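PDB 3QVO: NmrA family protein from Shigella flexneri 2a, which is of unknown function but has the Rossmann fold of the NmrA family and so probably binds an NAD(P) cofactor. Local coordinates for residues M23-L29 with T48-F54; I109-K113 with A157-L163; V123-G127 with F151-A155; I179-L183 with S199-L203. One frame throughout, in Å; residues are numbered along the deposited sequence.

Interaction 1. Residues M23-L29 with T48-F54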
# COMPACT_ATOMS: atom_id res chain seq x y z
N MSE A 23 -15.60 -8.19 -12.81
CA MSE A 23 -14.20 -7.89 -12.74
C MSE A 23 -13.98 -7.10 -11.45
O MSE A 23 -14.85 -6.34 -11.03
CB MSE A 23 -13.75 -7.03 -13.94
CG MSE A 23 -12.30 -7.34 -14.34
SE MSE A 23 -12.28 -8.88 -15.49
CE MSE A 23 -13.38 -8.09 -16.88
N LYS A 24 -12.81 -7.31 -10.85
CA LYS A 24 -12.41 -6.62 -9.68
C LYS A 24 -11.36 -5.61 -10.13
O LYS A 24 -10.31 -6.02 -10.67
CB LYS A 24 -11.82 -7.63 -8.71
CG LYS A 24 -11.35 -7.01 -7.41
CD LYS A 24 -10.76 -8.08 -6.46
CE LYS A 24 -11.85 -8.81 -5.66
NZ LYS A 24 -11.30 -10.01 -4.88
N ASN A 25 -11.64 -4.31 -9.93
CA ASN A 25 -10.80 -3.23 -10.43
C ASN A 25 -9.90 -2.71 -9.33
O ASN A 25 -10.38 -2.12 -8.37
CB ASN A 25 -11.68 -2.10 -10.96
CG ASN A 25 -12.38 -2.46 -12.29
OD1 ASN A 25 -12.00 -3.39 -12.94
ND2 ASN A 25 -13.36 -1.67 -12.70
N VAL A 26 -8.60 -2.94 -9.45
CA VAL A 26 -7.64 -2.56 -8.46
C VAL A 26 -6.76 -1.43 -9.00
O VAL A 26 -6.23 -1.54 -10.11
CB VAL A 26 -6.76 -3.74 -8.09
CG1 VAL A 26 -5.71 -3.32 -7.14
CG2 VAL A 26 -7.61 -4.84 -7.49
N LEU A 27 -6.67 -0.32 -8.25
CA LEU A 27 -5.80 0.80 -8.62
C LEU A 27 -4.56 0.79 -7.75
O LEU A 27 -4.68 0.81 -6.53
CB LEU A 27 -6.55 2.12 -8.46
CG LEU A 27 -5.78 3.41 -8.68
CD1 LEU A 27 -5.23 3.53 -10.11
CD2 LEU A 27 -6.67 4.55 -8.26
N ILE A 28 -3.39 0.72 -8.39
CA ILE A 28 -2.14 0.68 -7.68
C ILE A 28 -1.51 2.05 -7.85
O ILE A 28 -1.08 2.42 -8.97
CB ILE A 28 -1.25 -0.46 -8.23
CG1 ILE A 28 -1.97 -1.80 -8.01
CG2 ILE A 28 0.11 -0.46 -7.53
CD1 ILE A 28 -1.25 -3.01 -8.45
N LEU A 29 -1.47 2.83 -6.76
CA LEU A 29 -0.83 4.14 -6.77
C LEU A 29 0.61 4.01 -6.38
O LEU A 29 0.89 3.39 -5.40
CB LEU A 29 -1.53 5.04 -5.77
CG LEU A 29 -2.99 5.26 -6.08
CD1 LEU A 29 -3.57 5.99 -4.87
CD2 LEU A 29 -3.10 6.04 -7.42
N THR A 48 -9.60 -12.29 -13.66
CA THR A 48 -10.79 -11.52 -13.26
C THR A 48 -10.47 -10.22 -12.45
O THR A 48 -11.35 -9.58 -11.90
CB THR A 48 -11.69 -12.40 -12.48
OG1 THR A 48 -11.08 -12.66 -11.22
CG2 THR A 48 -11.84 -13.72 -13.21
N ILE A 49 -9.20 -9.88 -12.36
CA ILE A 49 -8.77 -8.60 -11.86
C ILE A 49 -8.37 -7.75 -13.04
O ILE A 49 -7.75 -8.24 -13.98
CB ILE A 49 -7.48 -8.72 -11.05
CG1 ILE A 49 -7.72 -9.58 -9.81
CG2 ILE A 49 -6.86 -7.30 -10.81
CD1 ILE A 49 -8.07 -8.87 -8.59
N LYS A 50 -8.69 -6.48 -13.00
CA LYS A 50 -8.07 -5.53 -13.88
C LYS A 50 -7.26 -4.59 -13.00
O LYS A 50 -7.84 -3.95 -12.10
CB LYS A 50 -9.09 -4.74 -14.66
CG LYS A 50 -8.46 -3.57 -15.43
CD LYS A 50 -9.50 -2.68 -16.17
CE LYS A 50 -8.96 -1.22 -16.36
NZ LYS A 50 -9.85 -0.33 -17.27
N GLN A 51 -5.95 -4.50 -13.23
CA GLN A 51 -5.11 -3.63 -12.37
C GLN A 51 -4.66 -2.39 -13.11
O GLN A 51 -4.13 -2.47 -14.20
CB GLN A 51 -3.90 -4.39 -11.78
CG GLN A 51 -3.01 -5.14 -12.77
CD GLN A 51 -1.89 -5.89 -12.08
OE1 GLN A 51 -1.44 -5.47 -11.02
NE2 GLN A 51 -1.41 -6.98 -12.69
N THR A 52 -4.94 -1.24 -12.54
CA THR A 52 -4.57 0.01 -13.13
C THR A 52 -3.34 0.49 -12.40
O THR A 52 -3.35 0.62 -11.19
CB THR A 52 -5.66 1.02 -12.96
OG1 THR A 52 -6.84 0.54 -13.59
CG2 THR A 52 -5.24 2.41 -13.52
N LEU A 53 -2.27 0.75 -13.15
CA LEU A 53 -0.96 1.02 -12.58
C LEU A 53 -0.63 2.48 -12.83
O LEU A 53 -0.30 2.88 -13.95
CB LEU A 53 0.08 0.12 -13.21
CG LEU A 53 -0.25 -1.38 -13.22
CD1 LEU A 53 0.90 -2.17 -13.85
CD2 LEU A 53 -0.61 -1.96 -11.84
N PHE A 54 -0.74 3.26 -11.76
CA PHE A 54 -0.62 4.70 -11.80
C PHE A 54 0.76 5.06 -11.28
O PHE A 54 1.07 4.75 -10.14
CB PHE A 54 -1.68 5.22 -10.85
CG PHE A 54 -1.89 6.70 -10.88
CD1 PHE A 54 -2.83 7.26 -11.75
CD2 PHE A 54 -1.26 7.51 -9.94
CE1 PHE A 54 -3.08 8.63 -11.71
CE2 PHE A 54 -1.48 8.87 -9.90
CZ PHE A 54 -2.40 9.45 -10.79
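The first beta-alpha-beta unit of the Rossmann fold closes here: strand 24-29 and strand 49-55 lie side by side and parallel, joined through helix 34-43. Their backbones make an unbroken ladder of six hydrogen bonds in which K24, V26 and I28 each give their N-H and take one back on their O, from K24 N to T48 O at 2.9 Å to F54 N on I28 O. The straightest is I28 N to T52 O, 2.8 Å with 178° at the hydrogen. On the face of K24, V26 and I28, the K24 chain runs alongside I49, its CD 3.5 Å from I49 CD1, before bending at chi3 (-83°) to carry NZ to the carbonyl of I208. I28 CD1 rests 3.6 Å from L53 CD2, the two chains pointing the same way, and is equally near Q51 OE1. Helix 34-43 covers this face through I40. On the other face, L27 CD1 lies across T52 CG2 (3.6 Å), and L29 CD2 approaches the F54 ring obliquely, 3.4 Å from CD2; helix 79-86 packs there. The half formed by V26-L29 and Q51-F54 is thus buried between the two helices with its ladder paired. Q51 NE2 is held by N68 OD1 and I40 O, while OE1, buried beside I28 CD1, has no partner in the model, probably at some cost.

Interaction 2. Residues I109-K113 with A157-L163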
# COMPACT_ATOMS: atom_id res chain seq x y z
N ILE A 109 -7.97 10.18 -0.32
CA ILE A 109 -9.25 9.99 0.38
C ILE A 109 -10.37 10.73 -0.38
O ILE A 109 -11.46 10.18 -0.63
CB ILE A 109 -9.12 10.50 1.79
CG1 ILE A 109 -8.23 9.56 2.63
CG2 ILE A 109 -10.47 10.69 2.44
CD1 ILE A 109 -7.65 10.27 3.91
N ALA A 110 -10.09 11.98 -0.73
CA ALA A 110 -10.98 12.85 -1.48
C ALA A 110 -11.38 12.23 -2.82
O ALA A 110 -12.53 12.25 -3.17
CB ALA A 110 -10.31 14.17 -1.72
N ALA A 111 -10.43 11.69 -3.56
CA ALA A 111 -10.72 11.07 -4.85
C ALA A 111 -11.57 9.80 -4.65
O ALA A 111 -12.55 9.56 -5.36
CB ALA A 111 -9.41 10.73 -5.60
N MSE A 112 -11.21 8.96 -3.71
CA MSE A 112 -12.07 7.81 -3.38
C MSE A 112 -13.50 8.27 -3.09
O MSE A 112 -14.45 7.75 -3.65
CB MSE A 112 -11.52 7.05 -2.22
CG MSE A 112 -10.20 6.42 -2.53
SE MSE A 112 -9.43 5.35 -1.18
CE MSE A 112 -10.91 4.10 -0.95
N LYS A 113 -13.66 9.31 -2.25
CA LYS A 113 -14.97 9.75 -1.86
C LYS A 113 -15.74 10.33 -3.03
O LYS A 113 -16.91 10.02 -3.20
CB LYS A 113 -14.88 10.75 -0.74
CG LYS A 113 -14.61 10.11 0.60
CD LYS A 113 -14.63 11.12 1.72
CE LYS A 113 -14.42 10.45 3.10
NZ LYS A 113 -14.35 11.46 4.17
N ALA A 157 -5.63 10.70 9.20
CA ALA A 157 -6.60 11.11 8.23
C ALA A 157 -7.32 9.86 7.71
O ALA A 157 -8.54 9.85 7.57
CB ALA A 157 -5.95 11.91 7.08
N ILE A 158 -6.57 8.79 7.45
CA ILE A 158 -7.15 7.54 6.99
C ILE A 158 -8.10 7.00 8.05
O ILE A 158 -9.26 6.71 7.73
CB ILE A 158 -6.06 6.57 6.59
CG1 ILE A 158 -5.42 7.06 5.28
CG2 ILE A 158 -6.58 5.15 6.46
CD1 ILE A 158 -4.10 6.42 4.99
N GLU A 159 -7.66 6.97 9.32
CA GLU A 159 -8.53 6.45 10.39
C GLU A 159 -9.79 7.23 10.63
O GLU A 159 -10.74 6.68 11.16
CB GLU A 159 -7.77 6.28 11.71
CG GLU A 159 -6.68 5.23 11.62
CD GLU A 159 -5.90 5.05 12.93
OE1 GLU A 159 -5.65 6.05 13.66
OE2 GLU A 159 -5.50 3.90 13.22
N ALA A 160 -9.82 8.50 10.20
CA ALA A 160 -10.97 9.36 10.40
C ALA A 160 -11.77 9.50 9.13
O ALA A 160 -12.68 10.28 9.09
CB ALA A 160 -10.53 10.75 10.89
N SER A 161 -11.47 8.73 8.11
CA SER A 161 -12.05 8.94 6.79
C SER A 161 -13.42 8.32 6.56
O SER A 161 -14.09 8.70 5.61
CB SER A 161 -11.12 8.39 5.73
OG SER A 161 -10.97 7.00 5.88
N GLY A 162 -13.80 7.35 7.38
CA GLY A 162 -14.98 6.55 7.16
C GLY A 162 -14.86 5.58 5.98
O GLY A 162 -15.88 5.09 5.47
N LEU A 163 -13.65 5.32 5.52
CA LEU A 163 -13.42 4.42 4.41
C LEU A 163 -13.19 3.04 5.00
O LEU A 163 -12.92 2.90 6.17
CB LEU A 163 -12.21 4.85 3.54
CG LEU A 163 -12.32 6.16 2.75
CD1 LEU A 163 -10.98 6.64 2.21
CD2 LEU A 163 -13.30 6.04 1.57
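An ST turn just beyond helix 149-159, leading into strand 164-174, packs here against helix 101-114, two segments of the Rossmann fold lying on one flank of its sheet. I109 points into the turn: its CD1 touches A157 CB at 4.0 Å and I158 CG1 at 4.1 Å, while its other branch, CG2, meets S161 CB. L163 comes in obliquely from the far end of the turn, with CD1 touching both I109 CG1 (4.0 Å) and the selenium of M112, a selenomethionine (SE to CD1 3.9 Å). The bend of M112 at chi3 (56°) brings its CE near both methyls of L163. At the exposed margin the extended K113 chain passes along the turn, and its end, CE and NZ alike, lies 3.1 Å from S161 O. S161 forms the ST turn: with chi1 at 63°, OG sits between backbone N and carbonyl carbon, where it accepts from L163 N at 3.2 Å. I158 O takes the S161 N-H. The serine hydroxyl thus serves its own turn by accepting from L163 N, while I109, M112 and L163 join the turn to helix 101-114 by apolar packing, with the lysine chain closing over its edge.

Interaction 3. Residues V123-G127 with F151-A155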
# COMPACT_ATOMS: atom_id res chain seq x y z
N VAL A 123 0.04 1.60 2.61
CA VAL A 123 1.33 1.23 3.20
C VAL A 123 2.02 2.43 3.71
O VAL A 123 2.20 3.40 2.96
CB VAL A 123 2.26 0.52 2.20
CG1 VAL A 123 3.62 0.16 2.89
CG2 VAL A 123 1.59 -0.74 1.71
N LEU A 124 2.36 2.40 5.00
CA LEU A 124 3.21 3.44 5.57
C LEU A 124 4.54 2.86 6.00
O LEU A 124 4.66 2.21 7.06
CB LEU A 124 2.51 4.17 6.73
CG LEU A 124 1.37 5.13 6.32
CD1 LEU A 124 0.45 5.42 7.51
CD2 LEU A 124 1.92 6.43 5.71
N SER A 125 5.55 3.19 5.20
CA SER A 125 6.89 2.68 5.35
C SER A 125 7.82 3.84 5.15
O SER A 125 7.66 4.57 4.18
CB SER A 125 7.14 1.62 4.25
OG SER A 125 8.45 1.10 4.31
N LEU A 126 8.81 4.03 6.01
CA LEU A 126 9.58 5.28 5.93
C LEU A 126 10.53 5.32 4.75
O LEU A 126 10.80 6.40 4.22
CB LEU A 126 10.43 5.53 7.17
CG LEU A 126 9.80 5.90 8.50
CD1 LEU A 126 10.99 6.20 9.45
CD2 LEU A 126 8.81 7.08 8.39
N GLY A 127 11.09 4.18 4.38
CA GLY A 127 12.00 4.14 3.24
C GLY A 127 13.29 4.87 3.53
O GLY A 127 14.00 4.52 4.48
N PHE A 151 3.57 11.22 8.21
CA PHE A 151 3.10 9.87 8.28
C PHE A 151 2.00 9.72 9.30
O PHE A 151 1.02 9.00 9.05
CB PHE A 151 4.23 8.90 8.63
CG PHE A 151 5.06 8.53 7.45
CD1 PHE A 151 5.76 9.51 6.74
CD2 PHE A 151 5.18 7.24 7.05
CE1 PHE A 151 6.54 9.17 5.63
CE2 PHE A 151 5.97 6.90 5.95
CZ PHE A 151 6.64 7.87 5.24
N ARG A 152 2.17 10.37 10.44
CA ARG A 152 1.16 10.27 11.49
C ARG A 152 -0.11 10.99 11.05
O ARG A 152 -1.20 10.52 11.28
CB ARG A 152 1.66 10.86 12.80
CG ARG A 152 1.34 10.00 14.00
CD ARG A 152 2.18 10.38 15.20
NE ARG A 152 3.49 9.73 15.25
CZ ARG A 152 3.67 8.43 15.46
NH1 ARG A 152 4.91 7.94 15.50
NH2 ARG A 152 2.63 7.60 15.61
N ARG A 153 0.05 12.14 10.43
CA ARG A 153 -1.07 12.87 9.93
C ARG A 153 -1.79 12.10 8.81
O ARG A 153 -3.03 12.06 8.80
CB ARG A 153 -0.65 14.28 9.50
CG ARG A 153 -0.33 15.22 10.67
CD ARG A 153 -0.46 16.69 10.23
NE ARG A 153 0.44 17.01 9.11
CZ ARG A 153 1.70 17.44 9.23
NH1 ARG A 153 2.27 17.65 10.43
NH2 ARG A 153 2.42 17.70 8.12
N ALA A 154 -1.04 11.43 7.92
CA ALA A 154 -1.65 10.52 6.91
C ALA A 154 -2.44 9.41 7.57
O ALA A 154 -3.59 9.23 7.24
CB ALA A 154 -0.62 9.93 5.98
N ALA A 155 -1.86 8.74 8.55
CA ALA A 155 -2.55 7.64 9.25
C ALA A 155 -3.83 8.10 9.92
O ALA A 155 -4.87 7.43 9.80
CB ALA A 155 -1.63 6.99 10.29
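F151 reaches from helix 149-159 to the loop after strand 119-123, where L124, S125 and L126 contact its ring. Its CB leaves the helix toward the loop, and chi1 of -81° sets CG anti to the carbonyl carbon, directing the ring along the segment 124-126. CG already lies within 4.2 Å of methyls from two leucines, L124 CD2 and L126 CD2. At CD2 of the ring the nearer one is L124 CD2, 3.6 Å away and oblique to the plane; the two side chains run antiparallel alongside one another. CE2 then meets the backbone: S125 O stands 3.4 Å from it, at the ring edge and near its plane, so the weakly positive C-H rim faces a carbonyl oxygen. CZ, at the tip, is still 3.6 Å from that same S125 O. Over one face sits L126 CD2, 11° off the normal through the ring centre, a CH-pi contact centred on the ring. The second branch of L124, CD1, goes on to A155 CB at 3.8 Å, one helical turn beyond F151. Around this surface contact, L101 of helix 101-114 touches both L124 and F151, and A105 of the same helix touches A154. L124 also packs on I167: the segment runs on from the C-terminal end of strand 119-123 beside strand 164-174, with helices 101-114 and 149-159 packed against L124.

Interaction 4. Residues I179-L183 with S199-L203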
# COMPACT_ATOMS: atom_id res chain seq x y z
N ILE A 179 8.40 -15.55 1.96
CA ILE A 179 7.16 -15.06 2.50
C ILE A 179 7.07 -15.60 3.90
O ILE A 179 6.81 -16.78 4.09
CB ILE A 179 5.95 -15.52 1.68
CG1 ILE A 179 5.95 -14.86 0.30
CG2 ILE A 179 4.66 -15.19 2.44
CD1 ILE A 179 4.95 -15.52 -0.74
N ASP A 180 7.34 -14.76 4.89
CA ASP A 180 7.42 -15.20 6.29
C ASP A 180 7.10 -14.01 7.20
O ASP A 180 7.91 -13.09 7.37
CB ASP A 180 8.82 -15.78 6.59
CG ASP A 180 8.92 -16.46 7.95
OD1 ASP A 180 7.87 -16.66 8.60
OD2 ASP A 180 10.04 -16.79 8.39
N TYR A 181 5.90 -14.00 7.76
CA TYR A 181 5.46 -12.83 8.50
C TYR A 181 4.41 -13.13 9.54
O TYR A 181 3.84 -14.24 9.60
CB TYR A 181 4.98 -11.74 7.55
CG TYR A 181 3.67 -12.01 6.85
CD1 TYR A 181 2.45 -11.75 7.47
CD2 TYR A 181 3.65 -12.50 5.55
CE1 TYR A 181 1.26 -12.00 6.82
CE2 TYR A 181 2.45 -12.74 4.90
CZ TYR A 181 1.26 -12.49 5.53
OH TYR A 181 0.08 -12.74 4.86
N GLU A 182 4.22 -12.12 10.38
CA GLU A 182 3.22 -12.11 11.45
C GLU A 182 2.83 -10.65 11.66
O GLU A 182 3.57 -9.75 11.27
CB GLU A 182 3.75 -12.75 12.74
CG GLU A 182 4.90 -12.01 13.43
CD GLU A 182 5.50 -12.79 14.60
OE1 GLU A 182 4.94 -13.86 14.96
OE2 GLU A 182 6.53 -12.34 15.15
N LEU A 183 1.68 -10.44 12.28
CA LEU A 183 1.03 -9.17 12.33
C LEU A 183 0.80 -8.73 13.75
O LEU A 183 0.47 -9.54 14.61
CB LEU A 183 -0.34 -9.30 11.68
CG LEU A 183 -0.35 -9.83 10.26
CD1 LEU A 183 -1.79 -10.08 9.83
CD2 LEU A 183 0.35 -8.83 9.34
N SER A 199 6.89 -10.61 1.48
CA SER A 199 5.93 -10.90 2.53
C SER A 199 4.81 -9.88 2.51
O SER A 199 3.62 -10.22 2.55
CB SER A 199 6.58 -10.88 3.91
OG SER A 199 7.57 -11.92 4.06
N VAL A 200 5.19 -8.61 2.42
CA VAL A 200 4.20 -7.56 2.48
C VAL A 200 3.32 -7.62 1.24
O VAL A 200 2.12 -7.43 1.33
CB VAL A 200 4.86 -6.19 2.64
CG1 VAL A 200 3.78 -5.09 2.73
CG2 VAL A 200 5.74 -6.18 3.88
N ALA A 201 3.91 -7.93 0.10
CA ALA A 201 3.12 -8.10 -1.13
C ALA A 201 2.13 -9.24 -0.99
O ALA A 201 0.98 -9.14 -1.44
CB ALA A 201 4.01 -8.32 -2.34
N ALA A 202 2.56 -10.34 -0.38
CA ALA A 202 1.67 -11.48 -0.15
C ALA A 202 0.46 -11.06 0.67
O ALA A 202 -0.64 -11.47 0.38
CB ALA A 202 2.41 -12.59 0.53
N LEU A 203 0.65 -10.27 1.70
CA LEU A 203 -0.49 -9.80 2.49
C LEU A 203 -1.42 -8.94 1.63
O LEU A 203 -2.60 -9.13 1.65
CB LEU A 203 -0.02 -8.97 3.70
CG LEU A 203 -1.13 -8.51 4.68
CD1 LEU A 203 -2.07 -9.65 5.25
CD2 LEU A 203 -0.50 -7.74 5.84
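Y181 and L203 cross at about a right angle, the phenol ring set obliquely against S199, A202 and L203 of helix 197-209. A chi1 of 72° puts Y181 CG between its backbone N and carbonyl carbon, swinging the ring toward the helix. Its CD2 comes within 3.7 Å of S199 CB, CE2 lies near S199 O, and the OH ends 3.8 Å from L203 CD1, with L203 CA equally near. L203 in turn spreads its two methyls: CD1 beside the tyrosine hydroxyl, CD2 against L183 CD2 (3.8 Å), whose chain runs obliquely to it. At the other end I179 lays CG2 on A202 CB at 3.9 Å. Between these apolar patches S199 turns its hydroxyl to the loop 179-181 and accepts the D180 N-H, 3.0 Å from N to OG and almost straight at 172°. S199 OG is also hydrogen-bonded to S196 OG, just ahead of the helix. L183 and Y181 rest on I221 of strand 217-222, and L203 on L168 of strand 164-174. One hydrogen bond, from D180 N to the S199 hydroxyl, thus fixes segment 179-183 to the helix, while packing extends the grip on either side of D180, through I179 and through Y181 and L183.

In the fold
The contacts follow one another through the Rossmann fold. Interaction 1 comes first, joining two parallel strands at one side of the mixed sheet. Interactions 2 and 3 share helix 149-159, with interaction 3 nested inside the chain loop that interaction 2 closes; their centres are 15 Å apart, and helix 101-114 borders both. Interaction 4, last in sequence, ties the loop leading into strand 182-184, and L183 in it, to helix 197-209, about 25 Å from interaction 2, centre to centre, across the middle of the chain. Interactions 1 and 4 reach the same sheet, 21 Å apart between centres. Together they link the first beta-alpha-beta unit, the flanking helices and the later strands of a single compact chain.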